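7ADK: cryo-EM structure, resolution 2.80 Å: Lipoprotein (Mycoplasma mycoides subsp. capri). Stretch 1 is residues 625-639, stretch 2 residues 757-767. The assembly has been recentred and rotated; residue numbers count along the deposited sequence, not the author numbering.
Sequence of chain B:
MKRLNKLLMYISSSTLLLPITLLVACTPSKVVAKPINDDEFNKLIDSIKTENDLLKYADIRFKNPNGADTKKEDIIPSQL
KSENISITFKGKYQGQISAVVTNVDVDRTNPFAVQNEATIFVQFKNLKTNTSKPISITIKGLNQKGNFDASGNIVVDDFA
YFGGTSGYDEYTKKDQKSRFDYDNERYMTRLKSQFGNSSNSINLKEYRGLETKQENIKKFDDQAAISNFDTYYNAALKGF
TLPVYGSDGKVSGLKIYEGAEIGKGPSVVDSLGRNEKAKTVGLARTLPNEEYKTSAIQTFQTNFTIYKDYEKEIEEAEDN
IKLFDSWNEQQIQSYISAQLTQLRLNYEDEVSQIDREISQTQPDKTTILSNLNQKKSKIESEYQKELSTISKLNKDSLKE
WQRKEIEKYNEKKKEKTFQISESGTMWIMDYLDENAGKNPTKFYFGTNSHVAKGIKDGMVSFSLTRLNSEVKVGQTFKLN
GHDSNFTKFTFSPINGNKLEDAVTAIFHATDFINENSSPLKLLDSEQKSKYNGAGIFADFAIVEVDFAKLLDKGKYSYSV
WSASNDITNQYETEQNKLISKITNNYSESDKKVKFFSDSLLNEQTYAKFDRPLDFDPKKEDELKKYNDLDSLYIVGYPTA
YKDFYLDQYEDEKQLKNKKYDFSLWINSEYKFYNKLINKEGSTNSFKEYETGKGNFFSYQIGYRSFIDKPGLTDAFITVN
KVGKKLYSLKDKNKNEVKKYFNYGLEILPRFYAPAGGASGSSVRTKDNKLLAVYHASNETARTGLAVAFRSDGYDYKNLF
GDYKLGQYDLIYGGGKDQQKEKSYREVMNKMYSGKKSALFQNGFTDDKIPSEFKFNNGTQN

Stretch 1 625-639: KYNDLDSLYIVGYPT
Stretch 2 (757-767) GASGSSVRTKD

Stretch 2 meets stretch 1 antiparallel, burying 769 Å² in all, both sides summed, with two single bridges whose register differs by one residue. At G757 (phi/psi 138/-162) the backbones bridge, G757 CA lying 4.0 Å from P638 CA; a CB here would clash with that atom. A758 (57/14) points its methyl toward stretch 1, CB 3.9 Å from P638 CD and 3.7 Å from G636 CA. G636 (77/137) must be bare, since an ideal CB would fall 2.5 Å from S761 OG. S759 (-70/136) and G760 (103/23) lie in the loop and do not touch stretch 1. S761, chi1 m, sends OG back to A758 O (2.6 Å), leaving its CB 3.4 Å from V635 CG2. S762, chi1 p, sets OG 3.2 Å from V635 CG1, and S762 OG accepts a hydrogen bond from R764 NE at 2.9 Å. V763 (t) packs CG1 3.7 Å from Y633 CD1. R764, extended (m, t, t), carries the second bridge: L632 N to R764 O is 2.8 Å at 170°, and R764 N to L632 O 2.9 Å at 156°, with CA atoms 4.9 Å apart. T765 (t) donates OG1 to D630 O at 2.6 Å, so the buried hydroxyl has a partner. Finally K766 (m, t, p, t) lays its aliphatic chain along stretch 1, CD 3.9 Å from L629 CA, with more of its own area (96 Å²) covered by the other stretch than any other residue in the pair.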

# COMPACT_ATOMS: atom_id res chain seq x y z
N LYS B 625 23.47 23.31 -10.80
CA LYS B 625 22.62 22.12 -10.54
C LYS B 625 21.22 22.51 -10.07
O LYS B 625 20.24 21.96 -10.56
CB LYS B 625 23.35 21.16 -9.57
CG LYS B 625 22.50 20.13 -8.80
CD LYS B 625 21.81 19.04 -9.61
CE LYS B 625 20.95 18.20 -8.68
NZ LYS B 625 20.27 17.07 -9.32
N TYR B 626 21.06 23.53 -9.23
CA TYR B 626 19.76 24.16 -8.96
C TYR B 626 19.10 24.70 -10.24
O TYR B 626 17.90 24.58 -10.42
CB TYR B 626 19.92 25.33 -7.99
CG TYR B 626 20.35 25.03 -6.57
CD1 TYR B 626 19.60 24.13 -5.78
CD2 TYR B 626 21.41 25.74 -5.99
CE1 TYR B 626 19.91 23.96 -4.42
CE2 TYR B 626 21.73 25.56 -4.63
CZ TYR B 626 20.99 24.66 -3.84
OH TYR B 626 21.30 24.47 -2.53
N ASN B 627 19.89 25.31 -11.12
CA ASN B 627 19.44 26.03 -12.31
C ASN B 627 19.19 25.13 -13.53
O ASN B 627 18.84 25.65 -14.59
CB ASN B 627 20.45 27.15 -12.63
CG ASN B 627 20.90 27.92 -11.41
OD1 ASN B 627 21.67 27.43 -10.60
ND2 ASN B 627 20.43 29.12 -11.22
N ASP B 628 19.34 23.81 -13.40
CA ASP B 628 18.82 22.88 -14.40
C ASP B 628 17.30 23.02 -14.49
O ASP B 628 16.62 23.14 -13.47
CB ASP B 628 19.18 21.43 -14.06
CG ASP B 628 20.65 21.04 -14.17
OD1 ASP B 628 21.41 21.69 -14.91
OD2 ASP B 628 21.06 20.04 -13.55
N LEU B 629 16.74 22.96 -15.70
CA LEU B 629 15.33 22.66 -15.89
C LEU B 629 15.06 21.21 -15.50
O LEU B 629 15.92 20.34 -15.56
CB LEU B 629 14.88 22.99 -17.32
CG LEU B 629 14.19 24.36 -17.43
CD1 LEU B 629 15.12 25.52 -17.12
CD2 LEU B 629 13.62 24.55 -18.82
N ASP B 630 13.84 21.03 -15.03
CA ASP B 630 13.29 19.85 -14.39
C ASP B 630 12.21 19.28 -15.30
O ASP B 630 11.50 20.03 -15.95
CB ASP B 630 12.62 20.27 -13.08
CG ASP B 630 13.60 20.70 -12.00
OD1 ASP B 630 14.50 19.91 -11.69
OD2 ASP B 630 13.41 21.77 -11.37
N SER B 631 12.01 17.98 -15.29
CA SER B 631 10.74 17.42 -15.72
C SER B 631 9.90 17.10 -14.49
O SER B 631 10.33 16.38 -13.59
CB SER B 631 10.93 16.22 -16.63
OG SER B 631 11.65 16.54 -17.80
N LEU B 632 8.69 17.61 -14.44
CA LEU B 632 7.70 17.35 -13.40
C LEU B 632 6.63 16.44 -13.96
O LEU B 632 6.01 16.76 -14.96
CB LEU B 632 7.04 18.64 -12.88
CG LEU B 632 7.90 19.66 -12.13
CD1 LEU B 632 8.81 18.96 -11.15
CD2 LEU B 632 8.72 20.57 -13.03
N TYR B 633 6.40 15.30 -13.31
CA TYR B 633 5.22 14.51 -13.59
C TYR B 633 4.62 13.83 -12.35
O TYR B 633 4.51 12.62 -12.31
CB TYR B 633 5.36 13.62 -14.86
CG TYR B 633 6.71 13.09 -15.25
CD1 TYR B 633 7.59 13.86 -16.01
CD2 TYR B 633 7.06 11.80 -14.89
CE1 TYR B 633 8.87 13.36 -16.34
CE2 TYR B 633 8.36 11.35 -15.12
CZ TYR B 633 9.30 12.15 -15.79
OH TYR B 633 10.62 11.81 -15.80
N ILE B 634 4.21 14.61 -11.32
CA ILE B 634 3.11 14.15 -10.43
C ILE B 634 1.86 14.31 -11.25
O ILE B 634 1.13 15.29 -11.18
CB ILE B 634 2.87 14.84 -9.08
CG1 ILE B 634 4.12 14.68 -8.23
CG2 ILE B 634 1.70 14.17 -8.33
CD1 ILE B 634 3.95 15.17 -6.79
N VAL B 635 1.70 13.32 -12.07
CA VAL B 635 0.61 13.15 -12.98
C VAL B 635 0.44 11.67 -13.13
O VAL B 635 1.33 10.88 -12.80
CB VAL B 635 0.85 13.79 -14.35
CG1 VAL B 635 0.79 15.31 -14.34
CG2 VAL B 635 2.23 13.42 -14.86
N GLY B 636 -0.71 11.28 -13.64
CA GLY B 636 -1.02 9.88 -13.77
C GLY B 636 -1.42 9.28 -12.44
O GLY B 636 -0.79 9.47 -11.40
N TYR B 637 -2.47 8.48 -12.52
CA TYR B 637 -2.88 7.60 -11.45
C TYR B 637 -2.93 6.19 -12.04
O TYR B 637 -3.90 5.84 -12.71
CB TYR B 637 -4.21 8.09 -10.88
CG TYR B 637 -4.23 9.51 -10.35
CD1 TYR B 637 -4.44 10.58 -11.23
CD2 TYR B 637 -4.19 9.74 -8.97
CE1 TYR B 637 -4.68 11.88 -10.73
CE2 TYR B 637 -4.43 11.03 -8.46
CZ TYR B 637 -4.70 12.10 -9.34
OH TYR B 637 -5.04 13.31 -8.84
N PRO B 638 -1.89 5.37 -11.89
CA PRO B 638 -1.98 3.97 -12.25
C PRO B 638 -2.92 3.24 -11.28
O PRO B 638 -3.07 3.64 -10.13
CB PRO B 638 -0.55 3.45 -12.22
CG PRO B 638 0.14 4.35 -11.20
CD PRO B 638 -0.60 5.67 -11.29
N THR B 639 -3.51 2.13 -11.71
CA THR B 639 -4.21 1.23 -10.80
C THR B 639 -3.28 0.73 -9.70
O THR B 639 -2.09 0.50 -9.93
CB THR B 639 -4.81 0.02 -11.53
OG1 THR B 639 -3.83 -0.64 -12.28
CG2 THR B 639 -5.95 0.43 -12.46
N GLY B 757 -2.38 1.93 -16.21
CA GLY B 757 -3.00 3.24 -16.02
C GLY B 757 -1.97 4.35 -16.26
O GLY B 757 -0.93 4.09 -16.88
N ALA B 758 -2.23 5.57 -15.80
CA ALA B 758 -1.31 6.72 -15.97
C ALA B 758 -0.91 7.07 -17.41
O ALA B 758 -0.01 7.88 -17.62
CB ALA B 758 -0.09 6.55 -15.06
N SER B 759 -1.59 6.54 -18.43
CA SER B 759 -1.58 7.17 -19.72
C SER B 759 -2.38 8.48 -19.64
O SER B 759 -3.45 8.52 -19.03
CB SER B 759 -2.11 6.17 -20.75
N GLY B 760 -1.85 9.55 -20.24
CA GLY B 760 -2.46 10.88 -20.26
C GLY B 760 -1.83 11.87 -19.27
O GLY B 760 -2.47 12.83 -18.86
N SER B 761 -0.59 11.63 -18.88
CA SER B 761 0.06 12.30 -17.76
C SER B 761 1.01 13.37 -18.26
O SER B 761 1.95 13.07 -18.98
CB SER B 761 0.81 11.21 -17.01
OG SER B 761 -0.10 10.24 -16.57
N SER B 762 0.76 14.64 -17.95
CA SER B 762 1.58 15.75 -18.44
C SER B 762 2.97 15.75 -17.82
O SER B 762 3.10 15.93 -16.61
CB SER B 762 0.92 17.10 -18.17
OG SER B 762 0.78 17.34 -16.79
N VAL B 763 4.00 15.66 -18.65
CA VAL B 763 5.33 16.12 -18.32
C VAL B 763 5.34 17.64 -18.37
O VAL B 763 4.90 18.22 -19.37
CB VAL B 763 6.33 15.54 -19.33
CG1 VAL B 763 7.77 15.92 -19.05
CG2 VAL B 763 6.21 14.03 -19.47
N ARG B 764 5.87 18.30 -17.36
CA ARG B 764 6.02 19.76 -17.31
C ARG B 764 7.43 20.15 -16.97
O ARG B 764 8.23 19.32 -16.59
CB ARG B 764 5.08 20.37 -16.28
CG ARG B 764 3.69 19.80 -16.38
CD ARG B 764 2.72 20.61 -15.56
NE ARG B 764 1.42 19.94 -15.56
CZ ARG B 764 0.28 20.43 -15.20
NH1 ARG B 764 0.15 21.60 -14.71
NH2 ARG B 764 -0.77 19.70 -15.34
N THR B 765 7.71 21.43 -17.04
CA THR B 765 8.94 22.01 -16.50
C THR B 765 8.67 23.19 -15.58
O THR B 765 7.53 23.61 -15.43
CB THR B 765 9.96 22.27 -17.60
OG1 THR B 765 11.23 22.37 -17.04
CG2 THR B 765 9.67 23.51 -18.41
N LYS B 766 9.73 23.66 -14.91
CA LYS B 766 9.78 24.41 -13.64
C LYS B 766 8.67 25.42 -13.37
O LYS B 766 8.16 25.45 -12.25
CB LYS B 766 11.10 25.17 -13.57
CG LYS B 766 12.32 24.28 -13.37
CD LYS B 766 13.63 25.07 -13.30
CE LYS B 766 13.65 26.16 -12.22
NZ LYS B 766 14.93 26.89 -12.18
N ASP B 767 8.32 26.27 -14.33
CA ASP B 767 7.37 27.37 -14.13
C ASP B 767 5.94 27.02 -14.59
O ASP B 767 5.18 27.89 -15.02
CB ASP B 767 7.90 28.68 -14.70
CG ASP B 767 7.91 28.76 -16.22
OD1 ASP B 767 8.51 27.88 -16.88
OD2 ASP B 767 7.34 29.73 -16.78